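Clavulanic acid biosynthesis oligopeptide binding protein 2 (Streptomyces clavuligerus, PDB 2WOL) probably binds oligopeptides as an extracellular solute-binding protein and belongs to the biosynthetic pathway of the beta-lactamase inhibitor clavulanic acid. Local coordinates at residues Asp261-Ile265 against Ala266-Asp270; Arg372-Leu375 against Asp376-Arg379; Lys401-Leu404 against Val405-Val409; Gln472-Asn476 against Gly477-Asn481; Tyr543-Pro546 against Ala547-Leu550. All coordinates share one frame; numbering follows the deposited sequence.

Contact 1 of 5, residues Asp261-Ile265 against Ala266-Asp270; sequences DARLI and AGEFD
Arg263 and Phe269 meet where helix 257-265 ends and the chain turns back on itself. The packed part of the contact is on this side. CE1 of the Phe269 ring comes 3.7 Å from Arg263 CB, and Arg263 CB and the backbone N of Leu264 both lie at the ring edge. Phe269 CZ sits over one face of the guanidinium, whose plane is turned 47° from the ring. A bend at chi3 (76°) in the arginine chain brings the head group round to this position. Deeper in, Leu264 sends CD1 under the turn, 3.5 Å from Asp270 O.

The backbone closes the helix with a Schellman motif. Glu268 N donates to Arg263 O at 2.9 Å, and Gly267 N donates to Leu264 O at 3.0 Å. Gly267 takes positive phi (92°), which suits a residue without a side chain. Just before them, Ala266 N makes the last ordinary helical bond, to Ala262 O.

The solvent side is looser. Ala262, Ala266 and Glu268 are exposed there, and the Glu268 side chain has two conformers. In one of them OE1 accepts from Arg263 NE at 3.2 Å, a salt bridge whose hydrogen bond is bent and which is probably made part of the time.

Around this turn, Ile265 packs on helix 280-288, and Leu264 and Ile265 both touch Phe534. Phe269 rests on strand 34-39, where the backbone and carboxylate of Asp270 bond to Arg36, so the chain leaves the helix already joined to the sheet that strand 271-272 enters.

Contact 2 of 5, residues Arg372-Leu375 against Asp376-Arg379; sequences RGDL and DAAR
Asp374 and Ala377 make a capping bond at the start of helix 375-384. Among the polar interactions, Asp374 is the N-cap: its OD1 accepts from Ala377 N at 3.0 Å with an N-H...O angle of 167°. The bond is nearly straight at the donor, but the donor stands well above the carboxylate plane. With chi1 at -175°, CG lies opposite the residue's own N and the carboxylate swings over the first turn. The helical backbone bonds start from the same place: Asp374 O takes Ala378 N at 3.0 Å, and Leu375 O takes Arg379 N at 2.9 Å.

Packing contacts come next. The methyl of Ala377 lies against the capping carboxylate, its CB 3.5 Å from Asp374 CG. One turn on, the extended Arg379 chain passes across Leu375 at an angle, and Leu375 CB sits beneath one face of the guanidinium, 3.6 Å from Arg379 NH1. Arg379 NH2 bonds to Arg415 O, which probably steadies the head group over the leucine, while Leu375 itself packs on Arg415 and Val416.

As for charge, Asp374 OD1 and Asp376 OD2 stand 5.0 Å apart, two like groups at one helix end. The amide hydrogens of the first turn point toward this end, and the helix dipole would probably offset their mutual repulsion and favour the ionised carboxylates.

Contact 3 of 5, residues Lys401-Leu404 against Val405-Val409; sequences KFRL and VADAV
The guanidinium of Arg403 and the carboxylate of Asp407 are the two flat groups of this contact, and they stand almost at right angles, with planes 78° apart. Asp407 OD1 lies at the guanidinium edge, close to its plane, and accepts from Arg403 NE at 2.9 Å with an N-H...O angle of 166°. NE approaches OD1 on its syn side, tilted out of the carboxylate plane. The arginine chain gets there by bending at chi2 (58°), which turns it forward along the helix toward a residue one turn later. Its NH1 makes a second salt bridge, to Glu424 of strand 418-425.

Under this pair runs the regular alpha-helical ladder. Asp407 N bonds to Arg403 O at 2.9 Å and Ala406 N to Phe402 O at 2.9 Å. On the buried side Val405 tucks CG2 against Lys401 O, 3.5 Å away, and packs with Phe402 on Val450. The helix is the crossover of a beta-alpha-beta unit between strands 391-398 and 418-425.

The positive charge of Arg403 would favour the ionised forms of Asp407 and Glu424, and its two salt bridges tie the first turn of the helix both to its second turn and to the strand that follows.

Contact 4 of 5, residues Gln472-Asn476 against Gly477-Asn481; sequences QIKRN and GGNWN
Ile473 lays CG1 against the side-chain amide of Asn481, 3.7 Å from ND2, the two side chains passing at an angle. That amide is directed onward in the chain, its OD1 accepting from Leu485 N. CG2, the other branch of Ile473, leans over one face of the Arg475 guanidinium, near its rim.

Asn479 holds the two arms through its amide. Its OD1 accepts from Lys474 N at 3.0 Å, a straight bond at the donor (164°) that arrives from above the amide plane. The same oxygen takes a weak second bond from Asn481 N, at 3.2 Å, which closes an Asx turn. At the other end of the amide, ND2 donates to Asn481 O at 2.9 Å. Chi1 of -178° puts the amide group opposite its own backbone N, placing it between the two arms, and bonds at both ends fix which way round it is turned.

The arms are joined by a type I beta turn from Lys474 to Gly477, part of the long loop between helices 460-468 and 488-499. Its closing bond, from Gly477 N to Lys474 O, is weak at 3.4 Å. Gly477 and Gly478 both have positive phi, and Lys474 CB packs 3.3 Å from Gly477 O.

A water fills in where the arms diverge, donating to Gln472 O at 2.7 Å and accepting from Trp480 N. Lys474 NZ points away to a glycerol, probably from the crystallisation liquor, while the Trp480 ring leaves the loop to meet Trp453 and Phe431.

Contact 5 of 5, residues Tyr543-Pro546 against Ala547-Leu550; sequences YVHP and AFGL
His545 N donates to Leu550 O at 2.8 Å, tying together the two ends of a tight reversal. His545 O takes two amides: Gly549 N at 2.9 Å, in line with the carbonyl, and Phe548 N at 3.0 Å, from well above its plane. The latter bond closes a beta turn over Pro546 and Ala547, and Gly549, with positive phi, brings the chain back toward strand 550-551.

The imidazole adds a fourth bond. Its ND1 accepts from Ala547 N at 3.0 Å, with the donor close to the ring plane. Chi1 of -162° swings the ring forward over the turn, and NE2 at its far side bonds to Pro71 O, so both nitrogens are engaged.

Packing follows outward. Phe548 turns its edge to one face of the histidine in a T-shaped stack, planes at 90°, with CD1 3.7 Å from His545 ND1. The Ala547 methyl lies 3.4 Å from ND1. On another flank of the turn, Val544 CG1 packs on Gly549 C at 3.7 Å, while Phe548 and Leu550 rest on helix 54-63.

With an amide N-H at ND1 and a carbonyl at NE2, the imidazole is probably the neutral form with its proton on NE2.

Contact 5 is the most buried and the nearest to the middle of the chain, its centre about 11 Å from it; contact 2 lies at the surface, about 34 Å out, and contacts 1, 3 and 4 are partly buried. Contact 2 starts a helix, contact 3 runs along helix 401-414, and contact 1 ends a helix; contact 2 also leans on Arg415 and Val416, just after the helix of contact 3. Contacts 4 and 5 are loop reversals held by a polar side chain bonding backbone amides, asparagine in one and histidine in the other. Arginine-carboxylate pairs appear in contacts 1 and 3, doubtful at the exposed turn and firm beside the sheet. No two contacts touch.

Contact 1 of 5, residues Asp261-Ile265 against Ala266-Asp270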
loop_
_atom_site.group_PDB
_atom_site.type_symbol
_atom_site.label_atom_id
_atom_site.label_comp_id
_atom_site.label_asym_id
_atom_site.label_seq_id
_atom_site.Cartn_x
_atom_site.Cartn_y
_atom_site.Cartn_z
ATOM N N ASP A 261 -20.713 -1.889 -9.203
ATOM C CA ASP A 261 -20.859 -0.469 -9.526
ATOM C C ASP A 261 -22.318 -0.084 -9.745
ATOM O O ASP A 261 -22.766 0.962 -9.270
ATOM C CB ASP A 261 -20.087 -0.116 -10.798
ATOM C CG ASP A 261 -18.585 -0.074 -10.597
ATOM O OD1 ASP A 261 -18.113 -0.061 -9.437
ATOM O OD2 ASP A 261 -17.874 -0.041 -11.622
ATOM N N ALA A 262 -23.049 -0.916 -10.487
ATOM C CA ALA A 262 -24.449 -0.625 -10.798
ATOM C C ALA A 262 -25.299 -0.566 -9.535
ATOM O O ALA A 262 -26.109 0.340 -9.369
ATOM C CB ALA A 262 -25.012 -1.648 -11.775
ATOM N N ARG A 263 -25.094 -1.526 -8.640
ATOM C CA ARG A 263 -25.888 -1.610 -7.423
ATOM C C ARG A 263 -25.486 -0.540 -6.403
ATOM O O ARG A 263 -26.330 -0.038 -5.660
ATOM C CB ARG A 263 -25.812 -3.025 -6.848
ATOM C CG ARG A 263 -26.503 -4.036 -7.763
ATOM C CD ARG A 263 -26.149 -5.475 -7.465
ATOM N NE ARG A 263 -26.806 -6.000 -6.274
ATOM C CZ ARG A 263 -26.728 -7.268 -5.874
ATOM N NH1 ARG A 263 -26.039 -8.163 -6.581
ATOM N NH2 ARG A 263 -27.352 -7.647 -4.774
ATOM N N LEU A 264 -24.206 -0.181 -6.395
ATOM C CA LEU A 264 -23.715 0.929 -5.581
ATOM C C LEU A 264 -24.356 2.251 -6.019
ATOM O O LEU A 264 -24.902 2.995 -5.192
ATOM C CB LEU A 264 -22.187 1.027 -5.686
ATOM C CG LEU A 264 -21.484 2.218 -5.029
ATOM C CD1 LEU A 264 -21.575 2.126 -3.518
ATOM C CD2 LEU A 264 -20.037 2.259 -5.473
ATOM N N ILE A 265 -24.287 2.540 -7.317
ATOM C CA ILE A 265 -24.850 3.784 -7.856
ATOM C C ILE A 265 -26.373 3.840 -7.663
ATOM O O ILE A 265 -26.931 4.913 -7.415
ATOM C CB ILE A 265 -24.402 4.018 -9.331
ATOM C CG1 ILE A 265 -22.885 4.265 -9.380
ATOM C CG2 ILE A 265 -25.170 5.178 -9.982
ATOM C CD1 ILE A 265 -22.275 4.251 -10.776
ATOM N N ALA A 266 -27.024 2.678 -7.725
ATOM C CA ALA A 266 -28.467 2.557 -7.465
ATOM C C ALA A 266 -28.842 2.748 -5.988
ATOM O O ALA A 266 -30.019 2.909 -5.663
ATOM C CB ALA A 266 -28.992 1.216 -7.970
ATOM N N GLY A 267 -27.853 2.703 -5.100
ATOM C CA GLY A 267 -28.080 2.916 -3.671
ATOM C C GLY A 267 -28.340 1.669 -2.845
ATOM O O GLY A 267 -28.672 1.768 -1.663
ATOM N N GLU A 268 -28.178 0.491 -3.453
ATOM C CA GLU A 268 -28.372 -0.780 -2.741
ATOM C C GLU A 268 -27.238 -1.048 -1.753
ATOM O O GLU A 268 -27.411 -1.771 -0.765
ATOM C CB GLU A 268 -28.512 -1.934 -3.733
ATOM C CG GLU A 268 -29.785 -1.869 -4.582
ATOM C CD GLU A 268 -29.725 -2.745 -5.824
ATOM O OE1 GLU A 268 -29.208 -3.879 -5.747
ATOM O OE2 GLU A 268 -30.208 -2.299 -6.882
ATOM N N PHE A 269 -26.082 -0.464 -2.037
ATOM C CA PHE A 269 -24.952 -0.464 -1.115
ATOM C C PHE A 269 -24.510 0.971 -0.917
ATOM O O PHE A 269 -24.692 1.805 -1.801
ATOM C CB PHE A 269 -23.809 -1.323 -1.655
ATOM C CG PHE A 269 -24.223 -2.724 -1.971
ATOM C CD1 PHE A 269 -24.436 -3.119 -3.285
ATOM C CD2 PHE A 269 -24.444 -3.645 -0.947
ATOM C CE1 PHE A 269 -24.843 -4.415 -3.577
ATOM C CE2 PHE A 269 -24.847 -4.941 -1.231
ATOM C CZ PHE A 269 -25.048 -5.327 -2.549
ATOM N N ASP A 270 -23.935 1.255 0.243
ATOM C CA ASP A 270 -23.549 2.616 0.578
ATOM C C ASP A 270 -22.211 2.997 -0.035
ATOM O O ASP A 270 -22.080 4.060 -0.644
ATOM C CB ASP A 270 -23.507 2.793 2.096
ATOM C CG ASP A 270 -24.857 2.552 2.749
ATOM O OD1 ASP A 270 -25.896 2.855 2.118
ATOM O OD2 ASP A 270 -24.881 2.070 3.898
#

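Contact 2 of 5, residues Arg372-Leu375 against Asp376-Arg379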
loop_
_atom_site.group_PDB
_atom_site.type_symbol
_atom_site.label_atom_id
_atom_site.label_comp_id
_atom_site.label_asym_id
_atom_site.label_seq_id
_atom_site.Cartn_x
_atom_site.Cartn_y
_atom_site.Cartn_z
ATOM N N ARG A 372 6.300 12.283 -26.516
ATOM C CA ARG A 372 6.088 11.035 -27.243
ATOM C C ARG A 372 7.385 10.261 -27.518
ATOM O O ARG A 372 7.358 9.191 -28.131
ATOM C CB ARG A 372 5.314 11.298 -28.540
ATOM C CG ARG A 372 3.825 11.591 -28.322
ATOM C CD ARG A 372 3.055 11.359 -29.614
ATOM N NE ARG A 372 1.609 11.507 -29.453
ATOM C CZ ARG A 372 0.773 10.516 -29.155
ATOM N NH1 ARG A 372 1.226 9.279 -28.972
ATOM N NH2 ARG A 372 -0.527 10.760 -29.035
ATOM N N GLY A 373 8.506 10.806 -27.050
ATOM C CA GLY A 373 9.811 10.156 -27.179
ATOM C C GLY A 373 10.837 11.043 -27.854
ATOM O O GLY A 373 10.519 11.741 -28.819
ATOM N N ASP A 374 12.062 11.025 -27.336
ATOM C CA ASP A 374 13.194 11.666 -27.999
ATOM C C ASP A 374 13.991 10.566 -28.687
ATOM O O ASP A 374 14.871 9.945 -28.084
ATOM C CB ASP A 374 14.058 12.440 -26.999
ATOM C CG ASP A 374 15.176 13.224 -27.672
ATOM O OD1 ASP A 374 15.498 12.932 -28.846
ATOM O OD2 ASP A 374 15.748 14.119 -27.010
ATOM N N LEU A 375 13.668 10.331 -29.953
ATOM C CA LEU A 375 14.239 9.212 -30.686
ATOM C C LEU A 375 15.687 9.467 -31.083
ATOM O O LEU A 375 16.469 8.526 -31.188
ATOM C CB LEU A 375 13.376 8.860 -31.903
ATOM C CG LEU A 375 11.888 8.581 -31.628
ATOM C CD1 LEU A 375 11.204 8.061 -32.887
ATOM C CD2 LEU A 375 11.683 7.601 -30.466
ATOM N N ASP A 376 16.047 10.736 -31.273
ATOM C CA ASP A 376 17.447 11.094 -31.509
ATOM C C ASP A 376 18.308 10.707 -30.306
ATOM O O ASP A 376 19.365 10.091 -30.463
ATOM C CB ASP A 376 17.599 12.590 -31.799
ATOM C CG ASP A 376 17.129 12.975 -33.193
ATOM O OD1 ASP A 376 16.942 12.084 -34.052
ATOM O OD2 ASP A 376 16.965 14.191 -33.431
ATOM N N ALA A 377 17.847 11.055 -29.106
ATOM C CA ALA A 377 18.584 10.727 -27.887
ATOM C C ALA A 377 18.659 9.219 -27.680
ATOM O O ALA A 377 19.707 8.696 -27.306
ATOM C CB ALA A 377 17.956 11.401 -26.681
ATOM N N ALA A 378 17.546 8.527 -27.933
ATOM C CA ALA A 378 17.486 7.065 -27.807
ATOM C C ALA A 378 18.476 6.375 -28.743
ATOM O O ALA A 378 19.173 5.440 -28.337
ATOM C CB ALA A 378 16.071 6.556 -28.061
ATOM N N ARG A 379 18.540 6.840 -29.990
ATOM C CA ARG A 379 19.454 6.252 -30.977
ATOM C C ARG A 379 20.912 6.480 -30.600
ATOM O O ARG A 379 21.758 5.609 -30.811
ATOM C CB ARG A 379 19.158 6.771 -32.390
ATOM C CG ARG A 379 17.910 6.148 -33.003
ATOM C CD ARG A 379 17.580 6.713 -34.369
ATOM N NE ARG A 379 16.238 6.300 -34.778
ATOM C CZ ARG A 379 15.218 7.129 -34.984
ATOM N NH1 ARG A 379 15.375 8.440 -34.850
ATOM N NH2 ARG A 379 14.038 6.640 -35.345
#

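Contact 3 of 5, residues Lys401-Leu404 against Val405-Val409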
loop_
_atom_site.group_PDB
_atom_site.type_symbol
_atom_site.label_atom_id
_atom_site.label_comp_id
_atom_site.label_asym_id
_atom_site.label_seq_id
_atom_site.Cartn_x
_atom_site.Cartn_y
_atom_site.Cartn_z
ATOM N N LYS A 401 -4.845 -5.000 -18.230
ATOM C CA LYS A 401 -4.347 -3.626 -18.344
ATOM C C LYS A 401 -2.825 -3.569 -18.470
ATOM O O LYS A 401 -2.283 -2.701 -19.161
ATOM C CB LYS A 401 -4.814 -2.783 -17.151
ATOM C CG LYS A 401 -4.987 -1.300 -17.459
ATOM C CD LYS A 401 -6.223 -1.044 -18.316
ATOM C CE LYS A 401 -6.379 0.432 -18.642
ATOM N NZ LYS A 401 -7.279 0.656 -19.811
ATOM N N PHE A 402 -2.149 -4.496 -17.795
ATOM C CA PHE A 402 -0.694 -4.618 -17.876
ATOM C C PHE A 402 -0.256 -4.990 -19.289
ATOM O O PHE A 402 0.798 -4.541 -19.750
ATOM C CB PHE A 402 -0.188 -5.665 -16.879
ATOM C CG PHE A 402 -0.020 -5.155 -15.471
ATOM C CD1 PHE A 402 -0.765 -4.078 -14.995
ATOM C CD2 PHE A 402 0.868 -5.785 -14.606
ATOM C CE1 PHE A 402 -0.610 -3.624 -13.686
ATOM C CE2 PHE A 402 1.026 -5.343 -13.297
ATOM C CZ PHE A 402 0.288 -4.259 -12.837
ATOM N N ARG A 403 -1.058 -5.818 -19.962
ATOM C CA ARG A 403 -0.774 -6.234 -21.339
ATOM C C ARG A 403 -0.883 -5.062 -22.315
ATOM O O ARG A 403 -0.042 -4.913 -23.207
ATOM C CB ARG A 403 -1.684 -7.397 -21.770
ATOM C CG ARG A 403 -1.520 -7.840 -23.229
ATOM C CD ARG A 403 -0.088 -8.265 -23.538
ATOM N NE ARG A 403 0.176 -8.348 -24.975
ATOM C CZ ARG A 403 0.284 -9.483 -25.660
ATOM N NH1 ARG A 403 0.153 -10.656 -25.053
ATOM N NH2 ARG A 403 0.531 -9.444 -26.962
ATOM N N LEU A 404 -1.908 -4.232 -22.135
ATOM C CA LEU A 404 -2.062 -3.022 -22.944
ATOM C C LEU A 404 -0.846 -2.110 -22.812
ATOM O O LEU A 404 -0.365 -1.563 -23.805
ATOM C CB LEU A 404 -3.338 -2.258 -22.568
ATOM C CG LEU A 404 -4.694 -2.937 -22.793
ATOM C CD1 LEU A 404 -5.815 -2.021 -22.325
ATOM C CD2 LEU A 404 -4.900 -3.337 -24.249
ATOM N N VAL A 405 -0.352 -1.961 -21.585
ATOM C CA VAL A 405 0.860 -1.184 -21.330
ATOM C C VAL A 405 2.071 -1.825 -22.020
ATOM O O VAL A 405 2.852 -1.131 -22.680
ATOM C CB VAL A 405 1.093 -0.973 -19.813
ATOM C CG1 VAL A 405 2.481 -0.396 -19.536
ATOM C CG2 VAL A 405 0.011 -0.064 -19.235
ATOM N N ALA A 406 2.203 -3.147 -21.897
ATOM C CA ALA A 406 3.285 -3.875 -22.567
ATOM C C ALA A 406 3.285 -3.630 -24.077
ATOM O O ALA A 406 4.339 -3.377 -24.665
ATOM C CB ALA A 406 3.205 -5.371 -22.268
ATOM N N ASP A 407 2.101 -3.694 -24.688
ATOM C CA ASP A 407 1.941 -3.449 -26.124
ATOM C C ASP A 407 2.392 -2.040 -26.509
ATOM O O ASP A 407 2.996 -1.843 -27.566
ATOM C CB ASP A 407 0.488 -3.665 -26.565
ATOM C CG ASP A 407 0.057 -5.125 -26.496
ATOM O OD1 ASP A 407 0.929 -6.022 -26.497
ATOM O OD2 ASP A 407 -1.169 -5.371 -26.450
ATOM N N ALA A 408 2.088 -1.069 -25.651
ATOM C CA ALA A 408 2.525 0.309 -25.859
ATOM C C ALA A 408 4.046 0.452 -25.734
ATOM O O ALA A 408 4.655 1.291 -26.407
ATOM C CB ALA A 408 1.804 1.246 -24.906
ATOM N N VAL A 409 4.663 -0.374 -24.890
ATOM C CA VAL A 409 6.127 -0.396 -24.802
ATOM C C VAL A 409 6.708 -0.966 -26.101
ATOM O O VAL A 409 7.653 -0.414 -26.662
ATOM C CB VAL A 409 6.652 -1.195 -23.574
ATOM C CG1 VAL A 409 8.180 -1.176 -23.531
ATOM C CG2 VAL A 409 6.099 -0.624 -22.272
#

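Contact 4 of 5, residues Gln472-Asn476 against Gly477-Asn481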
loop_
_atom_site.group_PDB
_atom_site.type_symbol
_atom_site.label_atom_id
_atom_site.label_comp_id
_atom_site.label_asym_id
_atom_site.label_seq_id
_atom_site.Cartn_x
_atom_site.Cartn_y
_atom_site.Cartn_z
ATOM N N GLN A 472 16.905 -5.733 0.091
ATOM C CA GLN A 472 15.478 -6.057 -0.023
ATOM C C GLN A 472 15.131 -6.961 -1.209
ATOM O O GLN A 472 13.952 -7.140 -1.529
ATOM C CB GLN A 472 14.629 -4.778 -0.064
ATOM C CG GLN A 472 14.700 -3.927 1.206
ATOM C CD GLN A 472 14.391 -4.721 2.460
ATOM O OE1 GLN A 472 13.523 -5.598 2.460
ATOM N NE2 GLN A 472 15.112 -4.426 3.536
ATOM N N ILE A 473 16.148 -7.529 -1.852
ATOM C CA ILE A 473 15.921 -8.506 -2.916
ATOM C C ILE A 473 15.428 -9.804 -2.282
ATOM O O ILE A 473 16.104 -10.374 -1.421
ATOM C CB ILE A 473 17.194 -8.762 -3.755
ATOM C CG1 ILE A 473 17.672 -7.460 -4.409
ATOM C CG2 ILE A 473 16.934 -9.834 -4.819
ATOM C CD1 ILE A 473 19.120 -7.494 -4.870
ATOM N N LYS A 474 14.243 -10.249 -2.691
ATOM C CA LYS A 474 13.669 -11.484 -2.162
ATOM C C LYS A 474 13.899 -12.618 -3.154
ATOM O O LYS A 474 13.186 -12.736 -4.151
ATOM C CB LYS A 474 12.175 -11.320 -1.858
ATOM C CG LYS A 474 11.800 -10.041 -1.108
ATOM C CD LYS A 474 12.433 -9.970 0.282
ATOM C CE LYS A 474 12.106 -8.651 0.965
ATOM N NZ LYS A 474 10.657 -8.533 1.283
ATOM N N ARG A 475 14.901 -13.445 -2.870
ATOM C CA ARG A 475 15.363 -14.475 -3.807
ATOM C C ARG A 475 14.349 -15.605 -4.012
ATOM O O ARG A 475 14.380 -16.293 -5.039
ATOM C CB ARG A 475 16.715 -15.056 -3.359
ATOM C CG ARG A 475 17.738 -14.041 -2.843
ATOM C CD ARG A 475 18.533 -13.353 -3.951
ATOM N NE ARG A 475 19.433 -12.338 -3.395
ATOM C CZ ARG A 475 20.213 -11.531 -4.113
ATOM N NH1 ARG A 475 20.227 -11.601 -5.438
ATOM N NH2 ARG A 475 20.990 -10.644 -3.498
ATOM N N ASN A 476 13.453 -15.788 -3.039
ATOM C CA ASN A 476 12.473 -16.881 -3.061
ATOM C C ASN A 476 11.067 -16.473 -3.510
ATOM O O ASN A 476 10.117 -17.254 -3.395
ATOM C CB ASN A 476 12.400 -17.554 -1.685
ATOM C CG ASN A 476 13.695 -18.242 -1.296
ATOM O OD1 ASN A 476 14.413 -18.773 -2.145
ATOM N ND2 ASN A 476 13.993 -18.245 -0.003
ATOM N N GLY A 477 10.937 -15.255 -4.028
ATOM C CA GLY A 477 9.638 -14.752 -4.466
ATOM C C GLY A 477 9.134 -13.617 -3.598
ATOM O O GLY A 477 9.640 -13.396 -2.494
ATOM N N GLY A 478 8.134 -12.900 -4.104
ATOM C CA GLY A 478 7.617 -11.707 -3.445
ATOM C C GLY A 478 8.589 -10.546 -3.544
ATOM O O GLY A 478 8.542 -9.616 -2.735
ATOM N N ASN A 479 9.471 -10.609 -4.540
ATOM C CA ASN A 479 10.494 -9.589 -4.745
ATOM C C ASN A 479 9.918 -8.339 -5.392
ATOM O O ASN A 479 9.139 -8.430 -6.344
ATOM C CB ASN A 479 11.630 -10.145 -5.613
ATOM C CG ASN A 479 12.756 -9.146 -5.830
ATOM O OD1 ASN A 479 13.203 -8.479 -4.897
ATOM N ND2 ASN A 479 13.228 -9.047 -7.072
ATOM N N TRP A 480 10.316 -7.181 -4.876
ATOM C CA TRP A 480 9.900 -5.901 -5.434
ATOM C C TRP A 480 11.058 -5.071 -5.984
ATOM O O TRP A 480 10.844 -4.035 -6.623
ATOM C CB TRP A 480 9.087 -5.116 -4.409
ATOM C CG TRP A 480 7.683 -5.591 -4.379
ATOM C CD1 TRP A 480 7.111 -6.423 -3.460
ATOM C CD2 TRP A 480 6.674 -5.304 -5.348
ATOM N NE1 TRP A 480 5.795 -6.652 -3.788
ATOM C CE2 TRP A 480 5.500 -5.974 -4.941
ATOM C CE3 TRP A 480 6.641 -4.525 -6.512
ATOM C CZ2 TRP A 480 4.302 -5.896 -5.662
ATOM C CZ3 TRP A 480 5.455 -4.448 -7.227
ATOM C CH2 TRP A 480 4.300 -5.132 -6.798
ATOM N N ASN A 481 12.277 -5.524 -5.723
ATOM C CA ASN A 481 13.462 -4.943 -6.330
ATOM C C ASN A 481 13.734 -5.727 -7.610
ATOM O O ASN A 481 14.612 -6.597 -7.663
ATOM C CB ASN A 481 14.647 -4.991 -5.357
ATOM C CG ASN A 481 15.882 -4.275 -5.890
ATOM O OD1 ASN A 481 16.004 -4.024 -7.089
ATOM N ND2 ASN A 481 16.809 -3.948 -4.989
HETATM O O HOH W 1 11.712 -6.044 -2.495
#

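Contact 5 of 5, residues Tyr543-Pro546 against Ala547-Leu550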
loop_
_atom_site.group_PDB
_atom_site.type_symbol
_atom_site.label_atom_id
_atom_site.label_comp_id
_atom_site.label_asym_id
_atom_site.label_seq_id
_atom_site.Cartn_x
_atom_site.Cartn_y
_atom_site.Cartn_z
ATOM N N TYR A 543 -14.346 10.776 3.438
ATOM C CA TYR A 543 -13.130 11.426 2.953
ATOM C C TYR A 543 -12.124 10.370 2.526
ATOM O O TYR A 543 -12.084 9.275 3.096
ATOM C CB TYR A 543 -12.518 12.360 4.014
ATOM C CG TYR A 543 -11.828 11.653 5.163
ATOM C CD1 TYR A 543 -10.445 11.461 5.158
ATOM C CD2 TYR A 543 -12.556 11.179 6.254
ATOM C CE1 TYR A 543 -9.800 10.811 6.210
ATOM C CE2 TYR A 543 -11.923 10.521 7.313
ATOM C CZ TYR A 543 -10.544 10.346 7.282
ATOM O OH TYR A 543 -9.906 9.700 8.320
ATOM N N VAL A 544 -11.326 10.703 1.517
ATOM C CA VAL A 544 -10.234 9.842 1.095
ATOM C C VAL A 544 -9.114 9.971 2.118
ATOM O O VAL A 544 -8.593 11.068 2.344
ATOM C CB VAL A 544 -9.721 10.219 -0.314
ATOM C CG1 VAL A 544 -8.595 9.291 -0.741
ATOM C CG2 VAL A 544 -10.857 10.160 -1.330
ATOM N N HIS A 545 -8.760 8.860 2.757
ATOM C CA HIS A 545 -7.664 8.907 3.706
ATOM C C HIS A 545 -6.338 8.967 2.951
ATOM O O HIS A 545 -6.060 8.092 2.129
ATOM C CB HIS A 545 -7.664 7.729 4.674
ATOM C CG HIS A 545 -6.826 7.987 5.883
ATOM N ND1 HIS A 545 -5.453 8.099 5.819
ATOM C CD2 HIS A 545 -7.167 8.238 7.168
ATOM C CE1 HIS A 545 -4.984 8.382 7.021
ATOM N NE2 HIS A 545 -6.003 8.471 7.857
ATOM N N PRO A 546 -5.519 10.000 3.227
ATOM C CA PRO A 546 -4.282 10.171 2.458
ATOM C C PRO A 546 -3.269 9.029 2.602
ATOM O O PRO A 546 -2.430 8.846 1.723
ATOM C CB PRO A 546 -3.699 11.482 3.003
ATOM C CG PRO A 546 -4.317 11.659 4.334
ATOM C CD PRO A 546 -5.689 11.058 4.241
ATOM N N ALA A 547 -3.345 8.272 3.693
ATOM C CA ALA A 547 -2.446 7.134 3.887
ATOM C C ALA A 547 -2.880 5.882 3.120
ATOM O O ALA A 547 -2.107 4.926 3.005
ATOM C CB ALA A 547 -2.281 6.825 5.375
ATOM N N PHE A 548 -4.108 5.887 2.595
ATOM C CA PHE A 548 -4.696 4.700 1.966
ATOM C C PHE A 548 -5.083 4.900 0.498
ATOM O O PHE A 548 -5.081 3.939 -0.279
ATOM C CB PHE A 548 -5.940 4.246 2.736
ATOM C CG PHE A 548 -5.650 3.638 4.081
ATOM C CD1 PHE A 548 -5.498 4.443 5.207
ATOM C CD2 PHE A 548 -5.565 2.260 4.229
ATOM C CE1 PHE A 548 -5.242 3.886 6.457
ATOM C CE2 PHE A 548 -5.312 1.689 5.477
ATOM C CZ PHE A 548 -5.151 2.504 6.589
ATOM N N GLY A 549 -5.449 6.128 0.129
ATOM C CA GLY A 549 -6.012 6.397 -1.200
ATOM C C GLY A 549 -7.431 5.861 -1.323
ATOM O O GLY A 549 -7.989 5.790 -2.420
ATOM N N LEU A 550 -7.997 5.485 -0.177
ATOM C CA LEU A 550 -9.339 4.919 -0.055
ATOM C C LEU A 550 -10.087 5.700 1.012
ATOM O O LEU A 550 -9.469 6.268 1.905
ATOM C CB LEU A 550 -9.259 3.453 0.392
ATOM C CG LEU A 550 -8.530 2.428 -0.477
ATOM C CD1 LEU A 550 -8.392 1.098 0.240
ATOM C CD2 LEU A 550 -9.233 2.237 -1.798
#